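Local coordinates for SnoK (PDB 5EPA), which is a non-heme iron, 2-oxoglutarate-dependent carbocyclase of nogalamycin biosynthesis in Streptomyces nogalater, at residues W151-V157 with V232-V238. Coordinates in Å, arbitrary orientation, origin at the centre of the assembly. Residues are numbered along the deposited sequence.
Sequences WIALTDV and VRMAHGV. With AKG (2-oxoglutaric acid), chain H.
Strand 151-153 and strand 233-238 run antiparallel, with N-to-C directions 150° apart and axes 4.5 Å apart at closest. Ile152 and His236 form the hydrogen-bonded pair: Ile152 N to His236 O is 2.9 Å and His236 N to Ile152 O is 2.8 Å. Trp151-Gly237 and Ala153-Ala235, both with CA atoms 4.5 Å apart, are non-hydrogen-bonded pairs. Leu154 N still reaches Met234 O (2.9 Å), but its psi near 0° turns the chain out of the strand. Thr155 OG1 (chi1 p) then accepts a hydrogen bond from Met234 N at 3.1 Å, so a side chain continues the backbone pairing.

Trp151 (chi1 t, chi2 88°) lays its indole over Ala235. Ala235 CB sits 3.6 Å from the centroid of the six-membered ring, a CH-pi contact. Trp151 CZ2 also lies over a face of the Arg233 guanidinium, 3.6 Å from Arg233 CZ. On the sheet face that carries Ile152 and His236, opposite Trp151 and Ala235, Ile152 CD1 packs on Val238 CG2 (3.8 Å), while His236 NE2 is hydrogen-bonded to Ser117 OG of strand 112-122.

These are neighbouring strands of the major sheet of a cupin-type double-stranded beta-helix, as in PhyH relatives. Arg233 NH2 donates to AKG O3 (2.6 Å), Arg233 NH1 to AKG O4 (3.1 Å), and Trp151 NE1 to AKG O3 (3.1 Å). Thr130 OG1 is also hydrogen-bonded to the 2-oxoglutarate. The pairing thus brings a cation and an indole NH together on the distal carboxylate of 2-oxoglutarate.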
ATOM      1  N   TRP A 151       3.708  -1.693  -2.765  1.00 22.49           N
ATOM      2  CA  TRP A 151       4.426  -1.728  -1.493  1.00 21.94           C
ATOM      3  C   TRP A 151       5.871  -1.934  -1.830  1.00 22.35           C
ATOM      4  O   TRP A 151       6.275  -3.014  -2.236  1.00 23.38           O
ATOM      5  CB  TRP A 151       3.890  -2.853  -0.635  1.00 21.35           C
ATOM      6  CG  TRP A 151       4.281  -2.837   0.817  1.00 21.05           C
ATOM      7  CD1 TRP A 151       3.655  -2.205   1.839  1.00 20.79           C
ATOM      8  CD2 TRP A 151       5.350  -3.578   1.403  1.00 20.96           C
ATOM      9  NE1 TRP A 151       4.286  -2.475   3.026  1.00 20.74           N
ATOM     10  CE2 TRP A 151       5.336  -3.320   2.775  1.00 20.68           C
ATOM     11  CE3 TRP A 151       6.352  -4.411   0.874  1.00 21.47           C
ATOM     12  CZ2 TRP A 151       6.242  -3.904   3.650  1.00 20.87           C
ATOM     13  CZ3 TRP A 151       7.285  -4.957   1.749  1.00 21.84           C
ATOM     14  CH2 TRP A 151       7.221  -4.699   3.119  1.00 21.42           C
ATOM     15  N   ILE A 152       6.616  -0.844  -1.776  1.00 22.71           N
ATOM     16  CA  ILE A 152       7.967  -0.799  -2.282  1.00 23.43           C
ATOM     17  C   ILE A 152       8.914  -1.048  -1.125  1.00 23.74           C
ATOM     18  O   ILE A 152       8.909  -0.304  -0.158  1.00 24.46           O
ATOM     19  CB  ILE A 152       8.250   0.595  -2.889  1.00 23.58           C
ATOM     20  CG1 ILE A 152       7.239   0.918  -3.981  1.00 23.44           C
ATOM     21  CG2 ILE A 152       9.653   0.649  -3.487  1.00 24.46           C
ATOM     22  CD1 ILE A 152       7.090   2.388  -4.229  1.00 23.70           C
ATOM     23  N   ALA A 153       9.764  -2.039  -1.239  1.00 24.31           N
ATOM     24  CA  ALA A 153      10.728  -2.323  -0.172  1.00 24.93           C
ATOM     25  C   ALA A 153      11.967  -1.467  -0.305  1.00 25.63           C
ATOM     26  O   ALA A 153      12.598  -1.469  -1.357  1.00 25.98           O
ATOM     27  CB  ALA A 153      11.144  -3.774  -0.221  1.00 25.78           C
ATOM     28  N   LEU A 154      12.288  -0.719   0.750  1.00 25.65           N
ATOM     29  CA  LEU A 154      13.486   0.109   0.778  1.00 26.06           C
ATOM     30  C   LEU A 154      14.545  -0.423   1.746  1.00 26.89           C
ATOM     31  O   LEU A 154      15.616   0.137   1.877  1.00 28.31           O
ATOM     32  CB  LEU A 154      13.138   1.570   1.068  1.00 25.64           C
ATOM     33  CG  LEU A 154      12.277   2.250  -0.014  1.00 25.19           C
ATOM     34  CD1 LEU A 154      11.954   3.691   0.374  1.00 24.94           C
ATOM     35  CD2 LEU A 154      12.930   2.244  -1.376  1.00 25.57           C
ATOM     36  N   THR A 155      14.210  -1.513   2.402  1.00 26.86           N
ATOM     37  CA  THR A 155      15.176  -2.374   3.063  1.00 27.23           C
ATOM     38  C   THR A 155      14.869  -3.791   2.613  1.00 27.44           C
ATOM     39  O   THR A 155      13.769  -4.068   2.140  1.00 26.07           O
ATOM     40  CB  THR A 155      15.025  -2.330   4.594  1.00 27.20           C
ATOM     41  OG1 THR A 155      13.709  -2.742   4.986  1.00 27.26           O
ATOM     42  CG2 THR A 155      15.260  -0.916   5.108  1.00 27.64           C
ATOM     43  N   ASP A 156      15.800  -4.710   2.804  1.00 28.38           N
ATOM     44  CA  ASP A 156      15.437  -6.138   2.742  1.00 29.04           C
ATOM     45  C   ASP A 156      14.315  -6.447   3.747  1.00 27.96           C
ATOM     46  O   ASP A 156      14.264  -5.861   4.838  1.00 27.29           O
ATOM     47  CB  ASP A 156      16.630  -7.046   3.067  1.00 30.19           C
ATOM     48  CG  ASP A 156      17.592  -7.167   1.938  1.00 31.59           C
ATOM     49  OD1 ASP A 156      17.297  -6.742   0.813  1.00 32.15           O
ATOM     50  OD2 ASP A 156      18.698  -7.666   2.169  1.00 34.25           O
ATOM     51  N   VAL A 157      13.439  -7.384   3.387  1.00 27.71           N
ATOM     52  CA  VAL A 157      12.335  -7.787   4.296  1.00 27.47           C
ATOM     53  C   VAL A 157      12.137  -9.301   4.368  1.00 28.16           C
ATOM     54  O   VAL A 157      11.213  -9.854   3.766  1.00 27.53           O
ATOM     55  CB  VAL A 157      11.019  -7.105   3.921  1.00 26.57           C
ATOM     56  CG1 VAL A 157      10.040  -7.235   5.060  1.00 26.95           C
ATOM     57  CG2 VAL A 157      11.220  -5.627   3.641  1.00 25.85           C
ATOM     58  N   VAL A 232      15.729  -2.218  11.313  1.00 33.22           N
ATOM     59  CA  VAL A 232      14.577  -1.480  10.910  1.00 31.59           C
ATOM     60  C   VAL A 232      14.032  -2.028   9.585  1.00 28.69           C
ATOM     61  O   VAL A 232      14.781  -2.359   8.685  1.00 28.01           O
ATOM     62  CB  VAL A 232      14.929   0.038  10.725  1.00 32.50           C
ATOM     63  CG1 VAL A 232      13.707   0.766  10.187  1.00 32.78           C
ATOM     64  CG2 VAL A 232      15.327   0.701  12.025  1.00 34.17           C
ATOM     65  N   ARG A 233      12.724  -2.049   9.457  1.00 26.81           N
ATOM     66  CA  ARG A 233      12.084  -2.285   8.142  1.00 26.00           C
ATOM     67  C   ARG A 233      11.516  -1.002   7.591  1.00 25.52           C
ATOM     68  O   ARG A 233      10.768  -0.316   8.281  1.00 25.25           O
ATOM     69  CB  ARG A 233      10.899  -3.242   8.265  1.00 25.23           C
ATOM     70  CG  ARG A 233      10.272  -3.533   6.936  1.00 25.05           C
ATOM     71  CD  ARG A 233       8.819  -3.943   7.070  1.00 25.48           C
ATOM     72  NE  ARG A 233       7.965  -2.788   6.963  1.00 25.02           N
ATOM     73  CZ  ARG A 233       6.640  -2.787   7.062  1.00 25.20           C
ATOM     74  NH1 ARG A 233       5.910  -3.892   7.290  1.00 24.84           N
ATOM     75  NH2 ARG A 233       6.032  -1.620   6.949  1.00 24.47           N
ATOM     76  N   MET A 234      11.806  -0.684   6.342  1.00 25.65           N
ATOM     77  CA  MET A 234      11.152   0.470   5.715  1.00 25.25           C
ATOM     78  C   MET A 234      10.585   0.076   4.385  1.00 24.36           C
ATOM     79  O   MET A 234      11.307  -0.361   3.501  1.00 24.00           O
ATOM     80  CB  MET A 234      12.091   1.666   5.522  1.00 26.23           C
ATOM     81  CG  MET A 234      11.363   2.844   4.873  1.00 26.77           C
ATOM     82  SD  MET A 234      12.325   4.322   4.397  1.00 28.04           S
ATOM     83  CE  MET A 234      12.948   4.838   5.986  1.00 28.41           C
ATOM     84  N   ALA A 235       9.280   0.290   4.234  1.00 23.93           N
ATOM     85  CA  ALA A 235       8.673   0.263   2.921  1.00 23.97           C
ATOM     86  C   ALA A 235       8.051   1.626   2.593  1.00 24.22           C
ATOM     87  O   ALA A 235       7.869   2.478   3.474  1.00 24.08           O
ATOM     88  CB  ALA A 235       7.617  -0.827   2.846  1.00 23.30           C
ATOM     89  N   HIS A 236       7.690   1.794   1.319  1.00 24.31           N
ATOM     90  CA  HIS A 236       6.938   2.943   0.868  1.00 24.21           C
ATOM     91  C   HIS A 236       5.714   2.443   0.139  1.00 24.31           C
ATOM     92  O   HIS A 236       5.821   1.776  -0.878  1.00 25.75           O
ATOM     93  CB  HIS A 236       7.763   3.835  -0.061  1.00 24.96           C
ATOM     94  CG  HIS A 236       7.279   5.250  -0.121  1.00 25.10           C
ATOM     95  ND1 HIS A 236       7.761   6.228   0.709  1.00 26.25           N
ATOM     96  CD2 HIS A 236       6.290   5.823  -0.837  1.00 25.72           C
ATOM     97  CE1 HIS A 236       7.115   7.358   0.493  1.00 27.17           C
ATOM     98  NE2 HIS A 236       6.221   7.142  -0.454  1.00 27.72           N
ATOM     99  N   GLY A 237       4.536   2.771   0.658  1.00 24.55           N
ATOM    100  CA  GLY A 237       3.297   2.299   0.083  1.00 25.08           C
ATOM    101  C   GLY A 237       2.713   3.385  -0.785  1.00 24.84           C
ATOM    102  O   GLY A 237       2.492   4.484  -0.323  1.00 26.66           O
ATOM    103  N   VAL A 238       2.453   3.079  -2.039  1.00 24.31           N
ATOM    104  CA  VAL A 238       1.844   4.055  -2.934  1.00 24.62           C
ATOM    105  C   VAL A 238       0.446   3.582  -3.365  1.00 24.19           C
ATOM    106  O   VAL A 238       0.334   2.508  -3.945  1.00 24.27           O
ATOM    107  CB  VAL A 238       2.693   4.253  -4.206  1.00 25.07           C
ATOM    108  CG1 VAL A 238       2.092   5.342  -5.082  1.00 25.71           C
ATOM    109  CG2 VAL A 238       4.082   4.625  -3.837  1.00 25.62           C
TER
HETATM  110  C1  AKG H 301      -0.568  -1.447   2.841  1.00 13.40           C
HETATM  111  O1  AKG H 301       0.407  -1.123   2.117  1.00 14.55           O
HETATM  112  O2  AKG H 301      -1.785  -1.393   2.517  1.00 14.12           O
HETATM  113  C2  AKG H 301      -0.330  -1.909   4.206  1.00 13.68           C
HETATM  114  O5  AKG H 301      -1.347  -2.205   4.815  1.00 16.29           O
HETATM  115  C3  AKG H 301       1.064  -1.999   4.772  1.00 13.19           C
HETATM  116  C4  AKG H 301       1.176  -2.290   6.271  1.00 12.89           C
HETATM  117  C5  AKG H 301       2.655  -2.421   6.682  1.00 13.44           C
HETATM  118  O3  AKG H 301       3.589  -1.884   6.001  1.00 13.85           O
HETATM  119  O4  AKG H 301       2.956  -3.056   7.696  1.00 12.22           O